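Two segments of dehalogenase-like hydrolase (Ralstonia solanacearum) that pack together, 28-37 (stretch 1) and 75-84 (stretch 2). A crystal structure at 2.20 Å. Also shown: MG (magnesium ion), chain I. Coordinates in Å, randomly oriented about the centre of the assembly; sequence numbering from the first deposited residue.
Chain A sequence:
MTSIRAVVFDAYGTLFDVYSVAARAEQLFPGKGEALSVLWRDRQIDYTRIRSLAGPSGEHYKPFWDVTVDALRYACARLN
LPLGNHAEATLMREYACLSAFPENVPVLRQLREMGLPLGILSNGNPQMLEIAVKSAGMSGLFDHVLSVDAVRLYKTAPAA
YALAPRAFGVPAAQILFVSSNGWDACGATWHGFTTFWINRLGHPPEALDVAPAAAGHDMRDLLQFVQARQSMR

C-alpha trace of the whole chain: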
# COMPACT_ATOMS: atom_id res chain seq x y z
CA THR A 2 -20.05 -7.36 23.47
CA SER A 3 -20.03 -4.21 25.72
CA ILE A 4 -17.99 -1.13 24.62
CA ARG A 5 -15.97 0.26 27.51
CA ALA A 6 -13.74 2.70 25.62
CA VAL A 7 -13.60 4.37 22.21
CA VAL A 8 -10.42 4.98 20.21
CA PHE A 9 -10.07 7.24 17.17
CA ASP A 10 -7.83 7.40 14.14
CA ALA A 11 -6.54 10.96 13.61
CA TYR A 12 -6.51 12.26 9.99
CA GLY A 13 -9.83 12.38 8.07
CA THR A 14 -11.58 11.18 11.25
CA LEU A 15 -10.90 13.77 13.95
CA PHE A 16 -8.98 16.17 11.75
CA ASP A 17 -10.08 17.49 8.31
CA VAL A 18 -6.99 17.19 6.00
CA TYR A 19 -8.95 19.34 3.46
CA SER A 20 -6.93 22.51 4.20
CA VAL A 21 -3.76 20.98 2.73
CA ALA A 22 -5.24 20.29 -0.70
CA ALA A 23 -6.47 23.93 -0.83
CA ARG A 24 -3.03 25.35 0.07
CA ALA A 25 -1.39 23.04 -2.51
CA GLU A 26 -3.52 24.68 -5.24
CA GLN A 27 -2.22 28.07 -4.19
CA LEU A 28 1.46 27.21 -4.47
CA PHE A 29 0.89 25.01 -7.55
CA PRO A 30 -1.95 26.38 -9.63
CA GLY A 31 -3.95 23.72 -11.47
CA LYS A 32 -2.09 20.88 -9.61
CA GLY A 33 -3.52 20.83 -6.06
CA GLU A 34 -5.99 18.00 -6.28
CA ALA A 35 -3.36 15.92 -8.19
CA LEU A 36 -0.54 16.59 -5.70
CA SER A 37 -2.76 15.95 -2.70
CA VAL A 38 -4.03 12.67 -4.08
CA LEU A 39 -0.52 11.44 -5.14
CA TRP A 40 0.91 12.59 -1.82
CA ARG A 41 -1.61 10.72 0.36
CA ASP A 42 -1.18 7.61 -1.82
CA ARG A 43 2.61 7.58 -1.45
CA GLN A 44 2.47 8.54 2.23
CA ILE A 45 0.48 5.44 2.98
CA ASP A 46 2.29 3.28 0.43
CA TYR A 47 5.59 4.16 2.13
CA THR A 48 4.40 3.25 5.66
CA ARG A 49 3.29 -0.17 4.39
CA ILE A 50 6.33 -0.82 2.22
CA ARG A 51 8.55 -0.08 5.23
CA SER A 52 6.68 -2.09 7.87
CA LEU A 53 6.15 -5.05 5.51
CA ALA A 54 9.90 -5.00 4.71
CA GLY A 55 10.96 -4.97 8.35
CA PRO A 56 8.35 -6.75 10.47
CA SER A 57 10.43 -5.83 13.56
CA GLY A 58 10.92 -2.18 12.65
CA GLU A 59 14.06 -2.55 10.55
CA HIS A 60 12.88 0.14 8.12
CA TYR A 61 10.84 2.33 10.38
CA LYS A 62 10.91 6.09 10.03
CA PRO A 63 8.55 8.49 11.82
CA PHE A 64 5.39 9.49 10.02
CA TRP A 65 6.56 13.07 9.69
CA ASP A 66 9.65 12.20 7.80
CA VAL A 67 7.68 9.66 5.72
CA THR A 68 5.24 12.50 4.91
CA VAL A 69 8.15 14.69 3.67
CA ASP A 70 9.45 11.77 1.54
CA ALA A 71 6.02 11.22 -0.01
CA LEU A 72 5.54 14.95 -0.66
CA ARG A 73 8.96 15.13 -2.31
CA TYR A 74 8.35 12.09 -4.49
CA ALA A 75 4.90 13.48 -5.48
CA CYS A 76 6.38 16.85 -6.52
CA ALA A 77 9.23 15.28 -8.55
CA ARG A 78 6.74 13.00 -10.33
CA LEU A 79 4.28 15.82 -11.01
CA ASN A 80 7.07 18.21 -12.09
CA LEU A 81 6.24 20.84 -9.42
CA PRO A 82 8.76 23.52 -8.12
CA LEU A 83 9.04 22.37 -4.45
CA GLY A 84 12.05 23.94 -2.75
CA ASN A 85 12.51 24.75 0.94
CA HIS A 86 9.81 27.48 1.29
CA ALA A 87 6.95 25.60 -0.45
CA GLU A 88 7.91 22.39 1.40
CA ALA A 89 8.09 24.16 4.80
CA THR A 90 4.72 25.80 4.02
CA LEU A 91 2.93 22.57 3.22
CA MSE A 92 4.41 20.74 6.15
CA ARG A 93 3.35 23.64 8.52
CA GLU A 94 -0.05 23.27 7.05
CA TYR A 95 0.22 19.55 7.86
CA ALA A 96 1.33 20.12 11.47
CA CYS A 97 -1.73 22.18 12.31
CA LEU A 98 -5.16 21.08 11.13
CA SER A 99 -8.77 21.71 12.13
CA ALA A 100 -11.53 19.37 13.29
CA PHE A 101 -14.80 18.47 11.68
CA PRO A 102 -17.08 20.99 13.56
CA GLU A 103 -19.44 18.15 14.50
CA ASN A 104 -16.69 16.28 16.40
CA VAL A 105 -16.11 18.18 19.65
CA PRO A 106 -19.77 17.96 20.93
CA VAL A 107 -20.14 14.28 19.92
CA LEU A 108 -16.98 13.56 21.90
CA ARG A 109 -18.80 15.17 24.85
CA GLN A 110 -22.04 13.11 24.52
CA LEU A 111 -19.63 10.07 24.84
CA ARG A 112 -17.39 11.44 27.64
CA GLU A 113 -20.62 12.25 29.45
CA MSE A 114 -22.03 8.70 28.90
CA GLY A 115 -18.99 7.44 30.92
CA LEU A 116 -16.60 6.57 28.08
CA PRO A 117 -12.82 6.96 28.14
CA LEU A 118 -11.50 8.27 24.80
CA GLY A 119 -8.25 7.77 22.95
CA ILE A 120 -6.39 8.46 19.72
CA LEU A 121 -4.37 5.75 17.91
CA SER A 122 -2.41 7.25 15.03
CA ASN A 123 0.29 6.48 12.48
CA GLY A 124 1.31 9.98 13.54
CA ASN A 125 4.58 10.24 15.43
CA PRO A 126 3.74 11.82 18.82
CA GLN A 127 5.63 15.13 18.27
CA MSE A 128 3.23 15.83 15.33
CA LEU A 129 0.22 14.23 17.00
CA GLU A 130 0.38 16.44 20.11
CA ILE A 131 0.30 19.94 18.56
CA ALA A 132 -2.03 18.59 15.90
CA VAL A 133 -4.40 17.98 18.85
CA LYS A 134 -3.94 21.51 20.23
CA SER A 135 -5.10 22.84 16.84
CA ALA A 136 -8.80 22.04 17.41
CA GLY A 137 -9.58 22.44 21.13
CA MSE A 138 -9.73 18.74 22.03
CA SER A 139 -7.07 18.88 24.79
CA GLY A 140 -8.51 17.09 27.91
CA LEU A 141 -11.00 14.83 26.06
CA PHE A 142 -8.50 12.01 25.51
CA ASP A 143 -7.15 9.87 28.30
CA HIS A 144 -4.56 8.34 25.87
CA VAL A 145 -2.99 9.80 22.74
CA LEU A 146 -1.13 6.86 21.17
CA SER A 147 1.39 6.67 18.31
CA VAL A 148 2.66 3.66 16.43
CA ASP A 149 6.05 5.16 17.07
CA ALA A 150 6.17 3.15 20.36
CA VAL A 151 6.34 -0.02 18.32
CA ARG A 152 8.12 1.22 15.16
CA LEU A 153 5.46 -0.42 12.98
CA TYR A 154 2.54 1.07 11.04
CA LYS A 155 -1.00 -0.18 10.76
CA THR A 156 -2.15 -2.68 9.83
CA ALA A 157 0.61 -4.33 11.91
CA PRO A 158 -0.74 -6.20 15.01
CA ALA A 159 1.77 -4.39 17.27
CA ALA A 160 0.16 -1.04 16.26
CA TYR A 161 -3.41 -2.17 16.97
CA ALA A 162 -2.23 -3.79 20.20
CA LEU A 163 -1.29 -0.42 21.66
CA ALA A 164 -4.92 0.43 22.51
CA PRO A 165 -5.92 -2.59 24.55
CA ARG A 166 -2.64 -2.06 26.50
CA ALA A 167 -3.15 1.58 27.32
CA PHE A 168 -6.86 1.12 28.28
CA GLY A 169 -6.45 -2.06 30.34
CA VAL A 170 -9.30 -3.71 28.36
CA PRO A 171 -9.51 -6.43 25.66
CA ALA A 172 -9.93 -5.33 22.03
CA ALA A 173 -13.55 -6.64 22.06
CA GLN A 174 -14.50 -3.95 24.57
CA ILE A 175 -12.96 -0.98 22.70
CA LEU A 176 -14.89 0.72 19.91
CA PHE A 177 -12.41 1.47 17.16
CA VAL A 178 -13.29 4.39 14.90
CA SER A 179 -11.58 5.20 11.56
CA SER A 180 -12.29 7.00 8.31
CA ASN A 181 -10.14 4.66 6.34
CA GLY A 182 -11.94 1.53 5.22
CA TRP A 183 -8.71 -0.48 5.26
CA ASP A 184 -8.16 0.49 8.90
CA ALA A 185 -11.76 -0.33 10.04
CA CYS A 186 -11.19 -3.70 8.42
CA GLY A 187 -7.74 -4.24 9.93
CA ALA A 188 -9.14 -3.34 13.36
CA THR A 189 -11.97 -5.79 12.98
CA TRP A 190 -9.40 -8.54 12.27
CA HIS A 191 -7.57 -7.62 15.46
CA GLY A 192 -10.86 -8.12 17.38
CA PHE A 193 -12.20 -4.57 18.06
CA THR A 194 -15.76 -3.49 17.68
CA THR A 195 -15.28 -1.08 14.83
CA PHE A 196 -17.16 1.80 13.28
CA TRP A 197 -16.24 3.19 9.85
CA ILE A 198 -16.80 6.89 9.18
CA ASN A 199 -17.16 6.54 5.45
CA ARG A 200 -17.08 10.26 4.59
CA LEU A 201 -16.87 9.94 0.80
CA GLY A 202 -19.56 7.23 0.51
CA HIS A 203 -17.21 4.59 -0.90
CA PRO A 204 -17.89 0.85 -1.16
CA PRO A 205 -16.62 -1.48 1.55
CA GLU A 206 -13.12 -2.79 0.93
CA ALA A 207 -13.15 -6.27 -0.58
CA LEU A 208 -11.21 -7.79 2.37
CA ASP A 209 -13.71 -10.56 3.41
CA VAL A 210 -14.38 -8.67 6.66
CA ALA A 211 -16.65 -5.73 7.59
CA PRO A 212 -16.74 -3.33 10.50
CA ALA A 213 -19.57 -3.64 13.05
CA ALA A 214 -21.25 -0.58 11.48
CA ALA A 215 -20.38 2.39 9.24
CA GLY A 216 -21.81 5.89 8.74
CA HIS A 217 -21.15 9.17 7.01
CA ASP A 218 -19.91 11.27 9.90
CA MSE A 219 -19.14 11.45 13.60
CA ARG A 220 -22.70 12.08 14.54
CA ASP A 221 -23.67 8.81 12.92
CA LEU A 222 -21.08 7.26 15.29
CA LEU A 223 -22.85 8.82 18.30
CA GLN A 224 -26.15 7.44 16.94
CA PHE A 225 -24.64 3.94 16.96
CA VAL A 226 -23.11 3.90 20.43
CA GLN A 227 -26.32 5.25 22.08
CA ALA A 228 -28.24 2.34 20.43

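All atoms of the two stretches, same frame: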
# COMPACT_ATOMS: atom_id res chain seq x y z
N LEU A 28 0.03 27.16 -4.16
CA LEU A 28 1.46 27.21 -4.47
C LEU A 28 1.71 26.64 -5.88
O LEU A 28 2.73 26.96 -6.49
CB LEU A 28 2.27 26.42 -3.44
CG LEU A 28 2.26 26.88 -1.96
CD1 LEU A 28 2.02 25.68 -1.03
CD2 LEU A 28 3.55 27.66 -1.55
N PHE A 29 0.76 25.83 -6.35
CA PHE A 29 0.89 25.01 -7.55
C PHE A 29 -0.43 25.05 -8.28
O PHE A 29 -1.25 24.13 -8.15
CB PHE A 29 1.22 23.56 -7.18
CG PHE A 29 2.51 23.42 -6.45
CD1 PHE A 29 3.67 24.02 -6.93
CD2 PHE A 29 2.58 22.69 -5.27
CE1 PHE A 29 4.88 23.90 -6.24
CE2 PHE A 29 3.79 22.54 -4.59
CZ PHE A 29 4.95 23.14 -5.06
N PRO A 30 -0.66 26.14 -9.04
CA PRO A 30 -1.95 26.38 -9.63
C PRO A 30 -2.28 25.34 -10.71
O PRO A 30 -1.42 25.00 -11.54
CB PRO A 30 -1.81 27.78 -10.23
CG PRO A 30 -0.56 28.35 -9.68
CD PRO A 30 0.31 27.19 -9.39
N GLY A 31 -3.51 24.84 -10.65
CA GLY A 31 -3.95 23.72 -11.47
C GLY A 31 -3.52 22.31 -11.03
O GLY A 31 -3.96 21.35 -11.63
N LYS A 32 -2.69 22.19 -9.99
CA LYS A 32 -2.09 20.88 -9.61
C LYS A 32 -2.30 20.45 -8.14
O LYS A 32 -1.60 19.55 -7.64
CB LYS A 32 -0.59 20.89 -9.94
CG LYS A 32 -0.27 21.15 -11.43
CD LYS A 32 -0.75 20.00 -12.34
CE LYS A 32 -0.85 20.44 -13.79
NZ LYS A 32 0.38 21.18 -14.23
N GLY A 33 -3.27 21.06 -7.47
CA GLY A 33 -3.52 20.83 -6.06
C GLY A 33 -4.22 19.51 -5.80
O GLY A 33 -3.82 18.75 -4.92
N GLU A 34 -5.27 19.22 -6.54
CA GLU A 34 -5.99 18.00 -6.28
C GLU A 34 -5.11 16.79 -6.69
O GLU A 34 -5.20 15.73 -6.07
CB GLU A 34 -7.32 17.99 -7.00
CG GLU A 34 -8.38 17.01 -6.49
CD GLU A 34 -9.65 17.00 -7.38
OE1 GLU A 34 -9.97 18.06 -7.99
OE2 GLU A 34 -10.34 15.96 -7.48
N ALA A 35 -4.27 16.98 -7.73
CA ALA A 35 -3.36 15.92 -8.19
C ALA A 35 -2.25 15.66 -7.18
O ALA A 35 -1.98 14.49 -6.85
CB ALA A 35 -2.77 16.27 -9.55
N LEU A 36 -1.60 16.73 -6.69
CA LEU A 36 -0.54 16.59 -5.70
C LEU A 36 -1.07 15.89 -4.45
O LEU A 36 -0.38 15.02 -3.89
CB LEU A 36 0.04 17.95 -5.30
CG LEU A 36 1.12 17.98 -4.22
CD1 LEU A 36 2.25 17.01 -4.51
CD2 LEU A 36 1.73 19.38 -4.01
N SER A 37 -2.27 16.30 -4.02
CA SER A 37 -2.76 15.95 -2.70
C SER A 37 -3.13 14.48 -2.76
O SER A 37 -2.70 13.71 -1.91
CB SER A 37 -3.89 16.89 -2.24
OG SER A 37 -5.14 16.47 -2.74
N ALA A 75 6.10 13.05 -4.70
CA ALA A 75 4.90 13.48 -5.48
C ALA A 75 5.23 14.74 -6.34
O ALA A 75 4.80 14.88 -7.47
CB ALA A 75 3.74 13.73 -4.57
N CYS A 76 6.05 15.63 -5.79
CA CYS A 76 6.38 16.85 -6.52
C CYS A 76 7.30 16.58 -7.71
O CYS A 76 7.06 17.14 -8.76
CB CYS A 76 6.95 17.91 -5.59
SG CYS A 76 5.62 18.68 -4.59
N ALA A 77 8.30 15.72 -7.52
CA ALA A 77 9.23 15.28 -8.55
C ALA A 77 8.48 14.64 -9.68
O ALA A 77 8.68 15.01 -10.83
CB ALA A 77 10.30 14.28 -7.98
N ARG A 78 7.57 13.73 -9.35
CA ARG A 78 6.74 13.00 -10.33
C ARG A 78 5.82 13.93 -11.13
O ARG A 78 5.57 13.73 -12.29
CB ARG A 78 5.92 11.95 -9.59
CG ARG A 78 4.73 11.29 -10.27
CD ARG A 78 5.07 10.01 -11.06
NE ARG A 78 3.83 9.31 -11.43
CZ ARG A 78 3.25 8.31 -10.72
NH1 ARG A 78 3.80 7.78 -9.62
NH2 ARG A 78 2.10 7.80 -11.15
N LEU A 79 5.29 14.95 -10.45
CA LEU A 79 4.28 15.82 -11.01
C LEU A 79 4.94 17.07 -11.57
O LEU A 79 4.24 18.00 -11.99
CB LEU A 79 3.26 16.20 -9.93
CG LEU A 79 2.11 15.24 -9.56
CD1 LEU A 79 1.29 15.84 -8.44
CD2 LEU A 79 1.25 14.94 -10.81
N ASN A 80 6.26 17.10 -11.56
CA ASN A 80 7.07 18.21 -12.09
C ASN A 80 6.78 19.59 -11.49
O ASN A 80 6.86 20.59 -12.20
CB ASN A 80 6.94 18.27 -13.62
CG ASN A 80 7.54 17.06 -14.27
OD1 ASN A 80 8.65 16.66 -13.89
ND2 ASN A 80 6.84 16.47 -15.24
N LEU A 81 6.53 19.62 -10.18
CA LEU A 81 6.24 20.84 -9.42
C LEU A 81 7.46 21.46 -8.69
O LEU A 81 8.23 20.73 -8.06
CB LEU A 81 5.16 20.53 -8.38
CG LEU A 81 3.91 19.85 -8.89
CD1 LEU A 81 2.97 19.54 -7.69
CD2 LEU A 81 3.20 20.70 -9.93
N PRO A 82 7.63 22.81 -8.77
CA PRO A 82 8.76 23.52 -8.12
C PRO A 82 8.75 23.62 -6.55
O PRO A 82 8.53 24.69 -5.98
CB PRO A 82 8.70 24.92 -8.75
CG PRO A 82 7.32 25.10 -9.16
CD PRO A 82 6.83 23.74 -9.59
N LEU A 83 9.04 22.49 -5.90
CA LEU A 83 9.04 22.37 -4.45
C LEU A 83 10.46 22.50 -3.90
O LEU A 83 11.21 21.54 -3.83
CB LEU A 83 8.44 21.02 -4.01
CG LEU A 83 8.34 20.76 -2.49
CD1 LEU A 83 6.91 21.00 -1.99
CD2 LEU A 83 8.82 19.36 -2.15
N GLY A 84 10.82 23.72 -3.51
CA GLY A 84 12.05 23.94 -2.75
C GLY A 84 11.71 24.13 -1.26
O GLY A 84 10.60 23.85 -0.83
MG MG I . 10.26 15.33 -12.55
O HOH W 1 2.35 18.58 -13.35

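No hydrogen bond crosses between these two stretches; apolar side chains hold them together. F29 carries the largest covered area. Its CA-to-CB bond points toward stretch 2, and with chi1 in m the ring lies against the loop that follows the helix 75-78. L81 sits over one face: its CB is 4.1 Å from the centroid of the F29 ring, 13° off the normal, a good CH-pi geometry. At the edge, near the ring plane, lie P82 O, 3.7 Å from F29 CE1, and L83 CA, so an aromatic ring is used both by face and by edge.

L36 is the second anchor. Its CA-to-CB bond points sideways, yet chi1 t and chi2 p bring its end closer: L36 CD1 lies 3.6 Å from A75 CB and 3.8 Å from C76 SG, and L36 CD2 reaches L81 CD1 at 3.9 Å. L36 CA and A75 CA are 6.3 Å apart, and the side chain facing L36 there is the single methyl of A75.

L81 joins the two anchors, since its CD1 is also 4.0 Å from F29 CD2. Its CD2 meets the aliphatic part of K32, at 3.8 Å from K32 CB. The backbone hydrogen bond from L81 N to C76 O, 2.9 Å, ties this loop residue back to the helix.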